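Local coordinates for adenylation domain (Streptomyces sp., PDB 5N9X), which is an adenylation domain of the AMP-binding (ANL) superfamily, with ATP and threonine bound, at residues E277-V282 / L302-L307. Numbering follows the deposited sequence.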
loop_
_atom_site.group_PDB
_atom_site.type_symbol
_atom_site.label_atom_id
_atom_site.label_comp_id
_atom_site.label_asym_id
_atom_site.label_seq_id
_atom_site.Cartn_x
_atom_site.Cartn_y
_atom_site.Cartn_z
ATOM N N GLU A 277 20.376 -8.387 10.948
ATOM C CA GLU A 277 19.135 -8.585 11.689
ATOM C C GLU A 277 17.881 -8.724 10.808
ATOM O O GLU A 277 16.843 -9.212 11.288
ATOM C CB GLU A 277 18.946 -7.438 12.688
ATOM C CG GLU A 277 20.131 -7.260 13.632
ATOM C CD GLU A 277 19.759 -6.541 14.907
ATOM O OE1 GLU A 277 19.017 -7.127 15.721
ATOM O OE2 GLU A 277 20.229 -5.406 15.108
ATOM N N LEU A 278 17.959 -8.296 9.546
ATOM C CA LEU A 278 16.801 -8.416 8.643
ATOM C C LEU A 278 16.350 -9.869 8.441
ATOM O O LEU A 278 17.127 -10.714 7.983
ATOM C CB LEU A 278 17.096 -7.794 7.272
ATOM C CG LEU A 278 16.245 -6.572 6.887
ATOM C CD1 LEU A 278 16.493 -6.125 5.454
ATOM C CD2 LEU A 278 14.787 -6.879 7.101
ATOM N N ARG A 279 15.095 -10.153 8.787
ATOM C CA ARG A 279 14.541 -11.493 8.603
ATOM C C ARG A 279 13.636 -11.537 7.390
ATOM O O ARG A 279 13.642 -12.511 6.655
ATOM C CB ARG A 279 13.769 -11.970 9.849
ATOM C CG ARG A 279 14.551 -11.960 11.138
ATOM C CD ARG A 279 13.634 -12.197 12.333
ATOM N NE ARG A 279 13.102 -13.555 12.341
ATOM C CZ ARG A 279 11.807 -13.869 12.249
ATOM N NH1 ARG A 279 10.883 -12.913 12.120
ATOM N NH2 ARG A 279 11.433 -15.148 12.262
ATOM N N TYR A 280 12.861 -10.478 7.180
ATOM C CA TYR A 280 11.944 -10.425 6.037
ATOM C C TYR A 280 11.969 -9.091 5.326
ATOM O O TYR A 280 11.934 -8.042 5.954
ATOM C CB TYR A 280 10.496 -10.684 6.465
ATOM C CG TYR A 280 10.162 -12.062 6.962
ATOM C CD1 TYR A 280 9.912 -13.100 6.071
ATOM C CD2 TYR A 280 10.035 -12.311 8.323
ATOM C CE1 TYR A 280 9.573 -14.377 6.525
ATOM C CE2 TYR A 280 9.692 -13.559 8.799
ATOM C CZ TYR A 280 9.464 -14.600 7.899
ATOM O OH TYR A 280 9.122 -15.852 8.380
ATOM N N VAL A 281 12.004 -9.130 4.011
ATOM C CA VAL A 281 11.633 -7.958 3.245
ATOM C C VAL A 281 10.387 -8.329 2.451
ATOM O O VAL A 281 10.395 -9.280 1.710
ATOM C CB VAL A 281 12.746 -7.475 2.325
ATOM C CG1 VAL A 281 12.486 -6.038 1.897
ATOM C CG2 VAL A 281 14.076 -7.561 3.045
ATOM N N VAL A 282 9.315 -7.577 2.646
ATOM C CA VAL A 282 8.041 -7.864 2.017
ATOM C C VAL A 282 7.802 -6.789 1.004
ATOM O O VAL A 282 7.932 -5.621 1.327
ATOM C CB VAL A 282 6.870 -7.912 3.048
ATOM C CG1 VAL A 282 5.524 -7.888 2.352
ATOM C CG2 VAL A 282 6.978 -9.128 3.930
ATOM N N LEU A 302 19.250 -15.296 -0.811
ATOM C CA LEU A 302 17.808 -15.389 -0.798
ATOM C C LEU A 302 17.333 -16.099 0.462
ATOM O O LEU A 302 16.142 -16.299 0.652
ATOM C CB LEU A 302 17.339 -16.125 -2.053
ATOM C CG LEU A 302 17.256 -15.261 -3.312
ATOM C CD1 LEU A 302 16.731 -16.039 -4.483
ATOM C CD2 LEU A 302 16.349 -14.074 -3.069
ATOM N N ASP A 303 18.278 -16.481 1.316
ATOM C CA ASP A 303 17.980 -17.223 2.549
ATOM C C ASP A 303 17.789 -16.356 3.776
ATOM O O ASP A 303 17.114 -16.751 4.722
ATOM C CB ASP A 303 19.092 -18.238 2.825
ATOM C CG ASP A 303 19.392 -19.096 1.626
ATOM O OD1 ASP A 303 18.999 -20.282 1.663
ATOM O OD2 ASP A 303 19.967 -18.566 0.641
ATOM N N ARG A 304 18.404 -15.179 3.768
ATOM C CA ARG A 304 18.282 -14.256 4.876
ATOM C C ARG A 304 18.660 -12.860 4.416
ATOM O O ARG A 304 19.786 -12.644 3.947
ATOM C CB ARG A 304 19.151 -14.666 6.064
ATOM C CG ARG A 304 19.113 -13.625 7.170
ATOM C CD ARG A 304 19.883 -14.044 8.406
ATOM N NE ARG A 304 19.694 -13.114 9.522
ATOM C CZ ARG A 304 18.809 -13.263 10.510
ATOM N NH1 ARG A 304 18.733 -12.341 11.460
ATOM N NH2 ARG A 304 18.012 -14.328 10.564
ATOM N N PRO A 305 17.704 -11.918 4.496
ATOM C CA PRO A 305 16.305 -12.169 4.845
ATOM C C PRO A 305 15.586 -12.948 3.746
ATOM O O PRO A 305 16.121 -13.083 2.643
ATOM C CB PRO A 305 15.717 -10.753 4.973
ATOM C CG PRO A 305 16.545 -9.927 4.042
ATOM C CD PRO A 305 17.945 -10.491 4.216
ATOM N N HIS A 306 14.399 -13.467 4.046
ATOM C CA HIS A 306 13.524 -13.953 2.979
ATOM C C HIS A 306 12.992 -12.769 2.163
ATOM O O HIS A 306 12.730 -11.700 2.705
ATOM C CB HIS A 306 12.351 -14.787 3.533
ATOM C CG HIS A 306 12.763 -15.930 4.408
ATOM N ND1 HIS A 306 13.397 -17.054 3.915
ATOM C CD2 HIS A 306 12.600 -16.145 5.735
ATOM C CE1 HIS A 306 13.625 -17.898 4.905
ATOM N NE2 HIS A 306 13.153 -17.372 6.020
ATOM N N LEU A 307 12.867 -12.950 0.854
ATOM C CA LEU A 307 12.165 -11.963 0.057
ATOM C C LEU A 307 10.800 -12.527 -0.313
ATOM O O LEU A 307 10.703 -13.636 -0.843
ATOM C CB LEU A 307 12.972 -11.557 -1.179
ATOM C CG LEU A 307 14.198 -10.654 -0.948
ATOM C CD1 LEU A 307 14.262 -10.031 0.443
ATOM C CD2 LEU A 307 15.460 -11.396 -1.188
HETATM O O HOH W 1 16.991 -10.805 13.757
HETATM O O HOH W 2 16.212 -14.973 12.341
#
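Two parallel strands begin side by side here, H306 being gripped through its backbone N and O: H306 N donates to R279 O at 2.9 Å, from above the carbonyl plane, and V281 N returns a straighter bond to H306 O (3.0 Å, 175°). Just before the pairing, P305 follows a cis peptide bond and, having no N-H to offer, meets residues 278-281 through its compact ring: CB rests on R279 O, while CG reaches V281 CG2 at 3.6 Å and L278 CB at 3.9 Å. On the face carrying V281 and L307, L307 CD1 packs against V281 CB at 3.5 Å, branched aliphatic side chains filling a buried layer. On the other, Y280 CE1 meets H306 CD2 at 3.6 Å; the flat rings, oblique at 41°, cover that face while Y280 OH still reaches S196 N. R304, in the exposed loop, has a chain long enough to bring its charge to water and carbonyl oxygens. From CB, its CG, anti to the backbone N (chi1 175°), passes L278 O at 3.6 Å; NE lies 3.8 Å from L278 O, which sits over one guanidinium face. NH1 bonds to P276 O, NH2 to a water that R279 NE reaches weakly. With helix 290-300 as connection, strands 280-284 and 306-310 form a classic beta-alpha-beta unit of the adenylation fold.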